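Local atomic coordinates of peptidase M42 (Thaumarchaeota archaeon SCGC AB-539-E09, PDB entry 5DS0), a protein that probably removes amino-terminal residues from peptides as a two-cobalt TET aminopeptidase of the M42 family, assembled from twelve subunits. Residues I280-Q285 / I344-R349; S75-E80 / T143-A148; A38-V43 / T50-G55; P59-A64 / K348-E353. All coordinates share one frame; numbering follows the deposited sequence.

Contact 1: I280-Q285 / I344-R349; sequences INVAKQ and IELIKR
Val282 of helix 273-285 points at helix 333-349 and meets three side chains, Glu345, Leu346 and Arg349, on about one turn of it. Its CG1 lies anti to the backbone N and touches Glu345 CB. The two side chains cross obliquely, with Val282 CG1 3.6 Å from Glu345 CB. Leu346 also crosses Val282 obliquely. Leu346 CD2 does the touching, 3.7 Å from Val282 CB. The CG2 of Val282 meets Arg349 tip to tip, 3.9 Å from Arg349 CD.

Arg349 runs extended from CG to NE, then turns at chi4 (72°). The turn sends NH1 back over its own helix. Arg349 NH1 donates to Glu345 O at 3.0 Å. Arg349 NH1 also donates to Glu345 OE1 at 3.1 Å, within a salt bridge. Glu345 O lies in the guanidinium plane, so the two bonds probably fix the rotation of the group. Gln285 reaches toward the guanidinium tip to tip, with the amide and guanidinium planes 61° apart. An alanine at Arg349, lacking the guanidinium and methylenes, would probably leave Glu345 with only its weak Lys348 pair among these bonds and loosen the packing on Val282.

The axes of 280-285 and 344-349 approach to 9.9 Å, with 116° between their directions. Leu346 and Arg349 also pack on Phe278, one turn earlier on helix 273-285. Ile344 and Ile347 reach Met195 of helix 179-197, so helix 333-349 lies between those two helices.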
loop_
_atom_site.group_PDB
_atom_site.type_symbol
_atom_site.label_atom_id
_atom_site.label_comp_id
_atom_site.label_asym_id
_atom_site.label_seq_id
_atom_site.Cartn_x
_atom_site.Cartn_y
_atom_site.Cartn_z
ATOM N N ILE C 280 28.045 -25.101 36.104
ATOM C CA ILE C 280 28.376 -23.763 36.557
ATOM C C ILE C 280 29.388 -23.809 37.701
ATOM O O ILE C 280 30.339 -23.015 37.715
ATOM C CB ILE C 280 27.117 -22.969 36.981
ATOM C CG1 ILE C 280 26.311 -22.581 35.738
ATOM C CG2 ILE C 280 27.486 -21.702 37.734
ATOM C CD1 ILE C 280 24.889 -22.155 36.026
ATOM N N ASN C 281 29.196 -24.741 38.635
ATOM C CA ASN C 281 30.078 -24.858 39.802
ATOM C C ASN C 281 31.426 -25.450 39.455
ATOM O O ASN C 281 32.455 -24.959 39.913
ATOM C CB ASN C 281 29.433 -25.680 40.906
ATOM C CG ASN C 281 28.190 -25.015 41.469
ATOM O OD1 ASN C 281 27.987 -23.800 41.344
ATOM N ND2 ASN C 281 27.323 -25.817 42.072
ATOM N N VAL C 282 31.431 -26.490 38.633
ATOM C CA VAL C 282 32.684 -27.069 38.205
ATOM C C VAL C 282 33.549 -26.008 37.527
ATOM O O VAL C 282 34.757 -25.934 37.772
ATOM C CB VAL C 282 32.460 -28.263 37.269
ATOM C CG1 VAL C 282 33.763 -28.689 36.595
ATOM C CG2 VAL C 282 31.872 -29.431 38.054
ATOM N N ALA C 283 32.925 -25.182 36.693
ATOM C CA ALA C 283 33.638 -24.134 35.976
ATOM C C ALA C 283 34.183 -23.075 36.924
ATOM O O ALA C 283 35.320 -22.644 36.781
ATOM C CB ALA C 283 32.736 -23.496 34.936
ATOM N N LYS C 284 33.370 -22.666 37.888
ATOM C CA LYS C 284 33.780 -21.662 38.872
ATOM C C LYS C 284 34.952 -22.152 39.706
ATOM O O LYS C 284 35.899 -21.415 39.950
ATOM C CB LYS C 284 32.626 -21.322 39.811
ATOM C CG LYS C 284 32.890 -20.090 40.636
ATOM C CD LYS C 284 31.856 -19.897 41.722
ATOM C CE LYS C 284 32.091 -18.559 42.410
ATOM N NZ LYS C 284 31.274 -18.428 43.649
ATOM N N GLN C 285 34.852 -23.398 40.149
ATOM C CA GLN C 285 35.868 -24.045 40.951
ATOM C C GLN C 285 37.172 -24.219 40.180
ATOM O O GLN C 285 38.249 -24.027 40.738
ATOM C CB GLN C 285 35.341 -25.391 41.426
ATOM C CG GLN C 285 36.244 -26.149 42.391
ATOM C CD GLN C 285 35.727 -27.556 42.675
ATOM O OE1 GLN C 285 35.072 -28.188 41.822
ATOM N NE2 GLN C 285 36.048 -28.071 43.861
ATOM N N ILE C 344 36.811 -31.879 30.417
ATOM C CA ILE C 344 37.628 -32.800 31.187
ATOM C C ILE C 344 37.264 -32.752 32.672
ATOM O O ILE C 344 37.025 -33.791 33.285
ATOM C CB ILE C 344 39.123 -32.519 30.965
ATOM C CG1 ILE C 344 39.528 -32.976 29.554
ATOM C CG2 ILE C 344 39.978 -33.228 32.003
ATOM C CD1 ILE C 344 40.899 -32.524 29.099
ATOM N N GLU C 345 37.199 -31.551 33.241
ATOM C CA GLU C 345 36.839 -31.407 34.647
ATOM C C GLU C 345 35.480 -32.018 34.938
ATOM O O GLU C 345 35.268 -32.596 35.995
ATOM C CB GLU C 345 36.824 -29.937 35.067
ATOM C CG GLU C 345 38.161 -29.221 34.990
ATOM C CD GLU C 345 39.295 -30.013 35.603
ATOM O OE1 GLU C 345 39.259 -30.286 36.825
ATOM O OE2 GLU C 345 40.242 -30.329 34.866
ATOM N N LEU C 346 34.541 -31.859 34.020
ATOM C CA LEU C 346 33.203 -32.412 34.208
ATOM C C LEU C 346 33.271 -33.922 34.238
ATOM O O LEU C 346 32.758 -34.553 35.158
ATOM C CB LEU C 346 32.267 -31.977 33.088
ATOM C CG LEU C 346 31.962 -30.486 33.025
ATOM C CD1 LEU C 346 31.201 -30.188 31.752
ATOM C CD2 LEU C 346 31.162 -30.032 34.229
ATOM N N ILE C 347 33.926 -34.491 33.241
ATOM C CA ILE C 347 34.040 -35.935 33.137
ATOM C C ILE C 347 34.723 -36.551 34.363
ATOM O O ILE C 347 34.321 -37.612 34.827
ATOM C CB ILE C 347 34.781 -36.316 31.836
ATOM C CG1 ILE C 347 33.890 -36.014 30.640
ATOM C CG2 ILE C 347 35.170 -37.788 31.815
ATOM C CD1 ILE C 347 34.648 -35.912 29.346
ATOM N N LYS C 348 35.769 -35.900 34.864
ATOM C CA LYS C 348 36.429 -36.343 36.085
ATOM C C LYS C 348 35.450 -36.547 37.232
ATOM O O LYS C 348 35.576 -37.513 37.978
ATOM C CB LYS C 348 37.506 -35.349 36.511
ATOM C CG LYS C 348 38.837 -35.549 35.795
ATOM C CD LYS C 348 39.861 -34.435 36.012
ATOM C CE LYS C 348 40.405 -34.433 37.418
ATOM N NZ LYS C 348 40.990 -33.101 37.729
ATOM N N ARG C 349 34.455 -35.665 37.344
ATOM C CA ARG C 349 33.549 -35.643 38.494
ATOM C C ARG C 349 32.183 -36.301 38.285
ATOM O O ARG C 349 31.371 -36.367 39.212
ATOM C CB ARG C 349 33.333 -34.203 38.937
ATOM C CG ARG C 349 34.557 -33.550 39.547
ATOM C CD ARG C 349 34.358 -32.039 39.656
ATOM N NE ARG C 349 35.528 -31.351 40.193
ATOM C CZ ARG C 349 36.675 -31.163 39.539
ATOM N NH1 ARG C 349 36.849 -31.612 38.292
ATOM N NH2 ARG C 349 37.672 -30.529 40.144
#

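Contact 2: S75-E80 / T143-A148; sequences SSISKE and TSEEEA
Glu145 N, in the first turn of helix 145-150, donates a hydrogen bond to Lys79 O at 3.0 Å across the contact. The N-H stands well above the carbonyl plane of Lys79. The Glu145 side chain then runs extended along the turn after strand 71-77. Its CB packs against the Lys79 and Ser78 carbonyl oxygens, with Glu145 CB 3.6 Å from Lys79 O. Ile77 crosses Glu145 at about a right angle. Ile77 CG2, anti to the backbone N, lies 4.1 Å from Glu145 CG and 3.9 Å from Ala148 CB.

A second shell holds both partners. Ser144 is the N-cap of the helix, and its OG accepts from Glu147 N at 3.2 Å. Glu147 OE2 in turn accepts from Thr143 OG1 at 2.9 Å. On the other side, Ser78 OG donates to Glu80 OE1 at 3.0 Å and also bonds Tyr82 N, which ties the turn together.

The contact lies at the surface of the subunit. Pro245 of a second subunit packs on Ser78 and Glu80. The turn joins strands 71-77 and 82-88 of the six-stranded antiparallel barrel, with a classic beta bulge at Ser75 and Ser76 opposite Thr84. Helix 145-150 sits against that end of the barrel.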
loop_
_atom_site.group_PDB
_atom_site.type_symbol
_atom_site.label_atom_id
_atom_site.label_comp_id
_atom_site.label_asym_id
_atom_site.label_seq_id
_atom_site.Cartn_x
_atom_site.Cartn_y
_atom_site.Cartn_z
ATOM N N SER C 75 20.336 -29.724 -8.051
ATOM C CA SER C 75 18.934 -30.048 -8.342
ATOM C C SER C 75 18.634 -30.156 -9.839
ATOM O O SER C 75 17.626 -30.730 -10.210
ATOM C CB SER C 75 17.991 -29.043 -7.666
ATOM O OG SER C 75 18.055 -27.761 -8.260
ATOM N N SER C 76 19.508 -29.606 -10.689
ATOM C CA SER C 76 19.382 -29.748 -12.147
ATOM C C SER C 76 20.556 -29.137 -12.880
ATOM O O SER C 76 21.320 -28.363 -12.305
ATOM C CB SER C 76 18.112 -29.074 -12.654
ATOM O OG SER C 76 18.324 -27.698 -12.928
ATOM N N ILE C 77 20.700 -29.514 -14.146
ATOM C CA ILE C 77 21.605 -28.839 -15.068
ATOM C C ILE C 77 20.747 -28.157 -16.122
ATOM O O ILE C 77 20.006 -28.815 -16.827
ATOM C CB ILE C 77 22.573 -29.804 -15.789
ATOM C CG1 ILE C 77 23.494 -30.501 -14.799
ATOM C CG2 ILE C 77 23.434 -29.064 -16.797
ATOM C CD1 ILE C 77 22.964 -31.844 -14.356
ATOM N N SER C 78 20.870 -26.836 -16.238
ATOM C CA SER C 78 20.122 -26.086 -17.241
ATOM C C SER C 78 20.746 -26.296 -18.610
ATOM O O SER C 78 21.913 -26.678 -18.727
ATOM C CB SER C 78 20.101 -24.598 -16.905
ATOM O OG SER C 78 21.308 -23.974 -17.310
ATOM N N LYS C 79 19.962 -26.006 -19.640
ATOM C CA LYS C 79 20.412 -26.192 -21.014
ATOM C C LYS C 79 21.660 -25.344 -21.342
ATOM O O LYS C 79 22.418 -25.697 -22.241
ATOM C CB LYS C 79 19.261 -25.976 -21.992
ATOM C CG LYS C 79 18.891 -24.525 -22.229
ATOM C CD LYS C 79 17.624 -24.376 -23.051
ATOM C CE LYS C 79 16.954 -23.063 -22.737
ATOM N NZ LYS C 79 16.253 -22.522 -23.918
ATOM N N GLU C 80 21.899 -24.268 -20.591
ATOM C CA GLU C 80 23.057 -23.397 -20.829
ATOM C C GLU C 80 24.306 -23.772 -20.024
ATOM O O GLU C 80 25.344 -23.136 -20.192
ATOM C CB GLU C 80 22.709 -21.921 -20.550
ATOM C CG GLU C 80 21.460 -21.395 -21.257
ATOM C CD GLU C 80 20.171 -21.611 -20.461
ATOM O OE1 GLU C 80 20.114 -22.548 -19.623
ATOM O OE2 GLU C 80 19.207 -20.832 -20.667
ATOM N N THR C 143 29.576 -23.654 -20.919
ATOM C CA THR C 143 28.887 -22.880 -21.962
ATOM C C THR C 143 27.721 -23.649 -22.599
ATOM O O THR C 143 27.110 -23.162 -23.532
ATOM C CB THR C 143 29.872 -22.432 -23.071
ATOM O OG1 THR C 143 30.534 -23.578 -23.605
ATOM C CG2 THR C 143 30.917 -21.482 -22.523
ATOM N N SER C 144 27.419 -24.840 -22.091
ATOM C CA SER C 144 26.333 -25.671 -22.617
ATOM C C SER C 144 26.056 -26.826 -21.654
ATOM O O SER C 144 26.927 -27.219 -20.881
ATOM C CB SER C 144 26.702 -26.242 -23.992
ATOM O OG SER C 144 27.796 -27.140 -23.898
ATOM N N GLU C 145 24.863 -27.401 -21.750
ATOM C CA GLU C 145 24.508 -28.587 -20.966
ATOM C C GLU C 145 25.516 -29.736 -21.104
ATOM O O GLU C 145 25.748 -30.462 -20.147
ATOM C CB GLU C 145 23.115 -29.080 -21.363
ATOM C CG GLU C 145 22.634 -30.306 -20.592
ATOM C CD GLU C 145 21.187 -30.672 -20.877
ATOM O OE1 GLU C 145 20.478 -29.902 -21.570
ATOM O OE2 GLU C 145 20.756 -31.752 -20.418
ATOM N N GLU C 146 26.117 -29.884 -22.288
ATOM C CA GLU C 146 27.088 -30.961 -22.568
ATOM C C GLU C 146 28.418 -30.680 -21.878
ATOM O O GLU C 146 28.984 -31.565 -21.229
ATOM C CB GLU C 146 27.298 -31.141 -24.090
ATOM C CG GLU C 146 26.135 -31.826 -24.804
ATOM C CD GLU C 146 25.147 -30.844 -25.437
ATOM O OE1 GLU C 146 25.018 -29.683 -24.960
ATOM O OE2 GLU C 146 24.487 -31.242 -26.428
ATOM N N GLU C 147 28.890 -29.443 -21.977
ATOM C CA GLU C 147 30.160 -29.053 -21.371
ATOM C C GLU C 147 30.094 -29.201 -19.846
ATOM O O GLU C 147 31.083 -29.535 -19.179
ATOM C CB GLU C 147 30.512 -27.627 -21.799
ATOM C CG GLU C 147 31.943 -27.206 -21.524
ATOM C CD GLU C 147 32.357 -25.967 -22.304
ATOM O OE1 GLU C 147 32.723 -26.119 -23.483
ATOM O OE2 GLU C 147 32.347 -24.844 -21.746
ATOM N N ALA C 148 28.901 -29.002 -19.301
ATOM C CA ALA C 148 28.641 -29.210 -17.875
ATOM C C ALA C 148 28.674 -30.673 -17.500
ATOM O O ALA C 148 29.250 -31.035 -16.484
ATOM C CB ALA C 148 27.290 -28.630 -17.499
#

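Contact 3: A38-V43 / T50-G55; sequences ADEVVV and TFIAKG
Strands 40-43 and 49-53 form a beta hairpin at the edge of the large mixed sheet. Val42 and Thr50 are a hydrogen-bonded antiparallel pair. Val42 N donates to Thr50 O at 2.9 Å, and Thr50 N returns a bond to Val42 O at 2.8 Å. Val41 and Phe51 are the non-hydrogen-bonded pair that follows. Ile52 N then donates to Glu40 O at 2.9 Å, almost straight at 172°.

Here the ladder is interrupted by a classic beta bulge, in which Asp39 and Glu40 both face Ile52. Ile52 O takes Asp39 N at 2.9 Å, nearly along its C=O axis, and Glu40 N only weakly. Asp39 also bonds through its side chain. Asp39 OD2 accepts from Lys54 N at 2.8 Å, through its anti lone pair.

Glu40 is extended, with CG anti to the backbone N (chi1 -169°). It lies side by side with Ile52, pointing the same way. Lys54 crosses it obliquely and bends at chi4 (-42°), which brings Lys54 NZ 2.7 Å from Glu40 OE1 in a salt bridge. A valine here has no carboxylate, and the Lys54 side chain would probably be held less firmly over the bulged end.

On the same face Val42 CG1 packs on Ile52 CD1, crossing at about a right angle. Thr50 OG1 bonds Ser209 on the adjoining strand 205-211. On the other face Phe51 lies alongside Val41 and takes Ala38 CB against its CB. Its side chain reaches Cys30 and Met34 of helix 24-34.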
loop_
_atom_site.group_PDB
_atom_site.type_symbol
_atom_site.label_atom_id
_atom_site.label_comp_id
_atom_site.label_asym_id
_atom_site.label_seq_id
_atom_site.Cartn_x
_atom_site.Cartn_y
_atom_site.Cartn_z
ATOM N N ALA C 38 41.271 -44.060 21.187
ATOM C CA ALA C 38 39.988 -44.616 21.591
ATOM C C ALA C 38 40.124 -46.100 21.868
ATOM O O ALA C 38 40.811 -46.812 21.142
ATOM C CB ALA C 38 38.951 -44.389 20.512
ATOM N N ASP C 39 39.441 -46.568 22.906
ATOM C CA ASP C 39 39.469 -47.978 23.267
ATOM C C ASP C 39 38.585 -48.803 22.330
ATOM O O ASP C 39 38.803 -49.992 22.162
ATOM C CB ASP C 39 39.054 -48.158 24.730
ATOM C CG ASP C 39 39.969 -47.392 25.701
ATOM O OD1 ASP C 39 41.203 -47.398 25.500
ATOM O OD2 ASP C 39 39.456 -46.775 26.669
ATOM N N GLU C 40 37.606 -48.168 21.698
ATOM C CA GLU C 40 36.693 -48.860 20.789
ATOM C C GLU C 40 35.957 -47.815 19.943
ATOM O O GLU C 40 35.877 -46.648 20.326
ATOM C CB GLU C 40 35.704 -49.706 21.594
ATOM C CG GLU C 40 34.857 -50.680 20.783
ATOM C CD GLU C 40 33.748 -51.342 21.609
ATOM O OE1 GLU C 40 33.953 -51.568 22.830
ATOM O OE2 GLU C 40 32.673 -51.644 21.030
ATOM N N VAL C 41 35.451 -48.229 18.785
ATOM C CA VAL C 41 34.719 -47.337 17.884
ATOM C C VAL C 41 33.390 -47.963 17.454
ATOM O O VAL C 41 33.371 -49.032 16.867
ATOM C CB VAL C 41 35.539 -47.037 16.613
ATOM C CG1 VAL C 41 34.794 -46.060 15.709
ATOM C CG2 VAL C 41 36.919 -46.500 16.966
ATOM N N VAL C 42 32.283 -47.291 17.730
ATOM C CA VAL C 42 30.974 -47.766 17.283
ATOM C C VAL C 42 30.379 -46.742 16.331
ATOM O O VAL C 42 30.695 -45.552 16.403
ATOM C CB VAL C 42 29.989 -48.039 18.454
ATOM C CG1 VAL C 42 30.565 -49.073 19.407
ATOM C CG2 VAL C 42 29.636 -46.768 19.215
ATOM N N VAL C 43 29.489 -47.202 15.459
ATOM C CA VAL C 43 28.876 -46.332 14.469
ATOM C C VAL C 43 27.352 -46.481 14.469
ATOM O O VAL C 43 26.814 -47.470 14.956
ATOM C CB VAL C 43 29.458 -46.609 13.054
ATOM C CG1 VAL C 43 30.986 -46.589 13.091
ATOM C CG2 VAL C 43 28.949 -47.927 12.492
ATOM N N THR C 50 31.465 -42.885 16.709
ATOM C CA THR C 50 31.502 -42.639 18.127
ATOM C C THR C 50 32.715 -43.357 18.736
ATOM O O THR C 50 32.922 -44.539 18.514
ATOM C CB THR C 50 30.201 -43.154 18.792
ATOM O OG1 THR C 50 29.046 -42.623 18.112
ATOM C CG2 THR C 50 30.147 -42.774 20.271
ATOM N N PHE C 51 33.483 -42.629 19.535
ATOM C CA PHE C 51 34.712 -43.122 20.121
ATOM C C PHE C 51 34.527 -43.332 21.600
ATOM O O PHE C 51 34.108 -42.418 22.309
ATOM C CB PHE C 51 35.816 -42.099 19.907
ATOM C CG PHE C 51 35.990 -41.712 18.478
ATOM C CD1 PHE C 51 36.617 -42.579 17.599
ATOM C CD2 PHE C 51 35.507 -40.508 18.001
ATOM C CE1 PHE C 51 36.774 -42.243 16.266
ATOM C CE2 PHE C 51 35.668 -40.161 16.676
ATOM C CZ PHE C 51 36.303 -41.026 15.805
ATOM N N ILE C 52 34.869 -44.527 22.070
ATOM C CA ILE C 52 34.661 -44.899 23.465
ATOM C C ILE C 52 35.968 -44.902 24.235
ATOM O O ILE C 52 36.952 -45.516 23.818
ATOM C CB ILE C 52 34.010 -46.281 23.578
ATOM C CG1 ILE C 52 32.722 -46.316 22.746
ATOM C CG2 ILE C 52 33.707 -46.611 25.031
ATOM C CD1 ILE C 52 32.094 -47.690 22.607
ATOM N N ALA C 53 35.980 -44.185 25.354
ATOM C CA ALA C 53 37.067 -44.247 26.329
ATOM C C ALA C 53 36.522 -44.960 27.562
ATOM O O ALA C 53 35.665 -44.418 28.262
ATOM C CB ALA C 53 37.561 -42.848 26.675
ATOM N N LYS C 54 37.013 -46.179 27.803
ATOM C CA LYS C 54 36.453 -47.064 28.818
ATOM C C LYS C 54 36.802 -46.654 30.236
ATOM O O LYS C 54 37.809 -46.013 30.507
ATOM C CB LYS C 54 36.869 -48.515 28.583
ATOM C CG LYS C 54 36.202 -49.177 27.380
ATOM C CD LYS C 54 36.330 -50.709 27.429
ATOM C CE LYS C 54 36.084 -51.399 26.076
ATOM N NZ LYS C 54 34.936 -50.844 25.287
ATOM N N GLY C 55 35.899 -47.016 31.131
ATOM C CA GLY C 55 36.052 -46.845 32.568
ATOM C C GLY C 55 34.940 -47.693 33.158
ATOM O O GLY C 55 34.723 -48.821 32.710
#

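Contact 4: P59-A64 / K348-E353; sequences PRILMA and KRLDLE
Leu350 is the centre of an inverse gamma turn (phi -88°, psi 72°) in the link between helices 333-349 and 352-356. The turn points its side chain at strand 60-66. CG lies anti to the carbonyl carbon, and CB and CD1 both face Ile61. Ile61 is bent to meet them, with CG1 anti to the carbonyl carbon and chi2 at -58°. Ile61 CD1 is 4.0 Å from both Leu350 CB and Leu350 CD1. The two side chains cross obliquely.

Pro59 follows a cis peptide bond and sets its ring against the backbone between the two helices. Pro59 CG lies 3.6 Å from Leu350 O, and Pro59 CD lies 3.7 Å from Leu352 N. Leu352 has CG anti to the backbone N. Leu352 CB flanks the ring, 4.1 Å from Pro59 CD.

Asp351 turns away from the strand and is the N-cap of helix 352-356: its side chain caps a backbone N there, and its OD1 also bonds Thr354 OG1. The Leu350 carbonyl oxygen takes a hydrogen bond from Asn204 ND2, so the polar atom beside the proline ring has a partner. Pro59 and Ile61 also bond through their backbone to Thr205 on the neighbouring parallel strand 205-211.

No hydrogen bond or salt bridge links the two segments. Contact between them is van der Waals packing, partly of the proline ring against backbone, while Asn204 bonds Leu350 O.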
loop_
_atom_site.group_PDB
_atom_site.type_symbol
_atom_site.label_atom_id
_atom_site.label_comp_id
_atom_site.label_asym_id
_atom_site.label_seq_id
_atom_site.Cartn_x
_atom_site.Cartn_y
_atom_site.Cartn_z
ATOM N N PRO C 59 28.294 -44.594 34.950
ATOM C CA PRO C 59 27.381 -44.011 33.958
ATOM C C PRO C 59 28.014 -43.823 32.595
ATOM O O PRO C 59 29.232 -43.676 32.491
ATOM C CB PRO C 59 27.060 -42.641 34.550
ATOM C CG PRO C 59 28.290 -42.280 35.315
ATOM C CD PRO C 59 28.911 -43.562 35.802
ATOM N N ARG C 60 27.187 -43.838 31.560
ATOM C CA ARG C 60 27.643 -43.551 30.210
ATOM C C ARG C 60 27.468 -42.064 29.910
ATOM O O ARG C 60 26.349 -41.543 29.947
ATOM C CB ARG C 60 26.860 -44.375 29.196
ATOM C CG ARG C 60 27.034 -45.865 29.353
ATOM C CD ARG C 60 26.344 -46.615 28.229
ATOM N NE ARG C 60 26.449 -48.065 28.405
ATOM C CZ ARG C 60 25.988 -48.970 27.547
ATOM N NH1 ARG C 60 25.384 -48.604 26.422
ATOM N NH2 ARG C 60 26.138 -50.261 27.809
ATOM N N ILE C 61 28.588 -41.395 29.633
ATOM C CA ILE C 61 28.594 -39.986 29.244
ATOM C C ILE C 61 28.651 -39.896 27.725
ATOM O O ILE C 61 29.580 -40.403 27.109
ATOM C CB ILE C 61 29.838 -39.211 29.746
ATOM C CG1 ILE C 61 30.238 -39.586 31.170
ATOM C CG2 ILE C 61 29.593 -37.723 29.662
ATOM C CD1 ILE C 61 29.173 -39.367 32.202
ATOM N N LEU C 62 27.678 -39.229 27.127
ATOM C CA LEU C 62 27.702 -38.989 25.694
ATOM C C LEU C 62 28.107 -37.546 25.427
ATOM O O LEU C 62 27.420 -36.626 25.878
ATOM C CB LEU C 62 26.331 -39.275 25.081
ATOM C CG LEU C 62 26.151 -38.932 23.601
ATOM C CD1 LEU C 62 27.247 -39.527 22.741
ATOM C CD2 LEU C 62 24.800 -39.411 23.109
HETATM N N MSE C 63 29.215 -37.358 24.718
HETATM C CA MSE C 63 29.569 -36.058 24.186
HETATM C C MSE C 63 29.344 -36.084 22.714
HETATM O O MSE C 63 29.778 -37.009 22.039
HETATM C CB MSE C 63 31.025 -35.746 24.378
HETATM C CG MSE C 63 31.379 -35.514 25.833
HETATM SE SE MSE C 63 33.126 -34.595 25.855
HETATM C CE MSE C 63 34.299 -36.119 25.429
ATOM N N ALA C 64 28.685 -35.068 22.178
ATOM C CA ALA C 64 28.350 -35.063 20.765
ATOM C C ALA C 64 28.650 -33.730 20.121
ATOM O O ALA C 64 28.337 -32.685 20.687
ATOM C CB ALA C 64 26.886 -35.398 20.579
ATOM N N LYS C 348 35.769 -35.900 34.864
ATOM C CA LYS C 348 36.429 -36.343 36.085
ATOM C C LYS C 348 35.450 -36.547 37.232
ATOM O O LYS C 348 35.576 -37.513 37.978
ATOM C CB LYS C 348 37.506 -35.349 36.511
ATOM C CG LYS C 348 38.837 -35.549 35.795
ATOM C CD LYS C 348 39.861 -34.435 36.012
ATOM C CE LYS C 348 40.405 -34.433 37.418
ATOM N NZ LYS C 348 40.990 -33.101 37.729
ATOM N N ARG C 349 34.455 -35.665 37.344
ATOM C CA ARG C 349 33.549 -35.643 38.494
ATOM C C ARG C 349 32.183 -36.301 38.285
ATOM O O ARG C 349 31.371 -36.367 39.212
ATOM C CB ARG C 349 33.333 -34.203 38.937
ATOM C CG ARG C 349 34.557 -33.550 39.547
ATOM C CD ARG C 349 34.358 -32.039 39.656
ATOM N NE ARG C 349 35.528 -31.351 40.193
ATOM C CZ ARG C 349 36.675 -31.163 39.539
ATOM N NH1 ARG C 349 36.849 -31.612 38.292
ATOM N NH2 ARG C 349 37.672 -30.529 40.144
ATOM N N LEU C 350 31.915 -36.790 37.082
ATOM C CA LEU C 350 30.601 -37.388 36.789
ATOM C C LEU C 350 30.569 -38.876 37.136
ATOM O O LEU C 350 30.584 -39.728 36.252
ATOM C CB LEU C 350 30.208 -37.166 35.319
ATOM C CG LEU C 350 29.736 -35.760 34.933
ATOM C CD1 LEU C 350 29.675 -35.623 33.424
ATOM C CD2 LEU C 350 28.375 -35.432 35.533
ATOM N N ASP C 351 30.554 -39.175 38.435
ATOM C CA ASP C 351 30.442 -40.562 38.905
ATOM C C ASP C 351 28.971 -40.971 38.958
ATOM O O ASP C 351 28.093 -40.137 38.773
ATOM C CB ASP C 351 31.141 -40.759 40.265
ATOM C CG ASP C 351 30.647 -39.798 41.340
ATOM O OD1 ASP C 351 29.594 -39.161 41.143
ATOM O OD2 ASP C 351 31.311 -39.679 42.386
ATOM N N LEU C 352 28.713 -42.250 39.216
ATOM C CA LEU C 352 27.346 -42.766 39.236
ATOM C C LEU C 352 26.445 -42.027 40.226
ATOM O O LEU C 352 25.290 -41.746 39.932
ATOM C CB LEU C 352 27.340 -44.267 39.550
ATOM C CG LEU C 352 25.993 -44.990 39.358
ATOM C CD1 LEU C 352 25.588 -45.097 37.887
ATOM C CD2 LEU C 352 26.020 -46.376 39.998
ATOM N N GLU C 353 26.976 -41.708 41.399
ATOM C CA GLU C 353 26.175 -41.069 42.445
ATOM C C GLU C 353 25.726 -39.653 42.055
ATOM O O GLU C 353 24.556 -39.303 42.210
ATOM C CB GLU C 353 26.949 -41.059 43.763
ATOM C CG GLU C 353 26.249 -40.316 44.895
ATOM C CD GLU C 353 27.085 -40.240 46.163
ATOM O OE1 GLU C 353 28.269 -40.652 46.141
ATOM O OE2 GLU C 353 26.558 -39.755 47.187
#

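How the contacts relate
Contacts 1 and 4 share Lys348 and Arg349, and their centres lie 12 Å apart. They also touch directly, through Ile347 CD1 and selenomethionine Met63 CE at 3.9 Å. Contact 3 adjoins contact 4 in sequence, with centres 14 Å apart, and both lie on the large mixed sheet. Contact 2 stands alone on the barrel, 53 Å from contact 4 between centres and across the chain's centre from it. Strand 60-66 links these regions: it starts at contact 4, ends at the cobalt ligand His66, and is followed by strand 71-77 of contact 2. None of the four contacts contains a cobalt ligand.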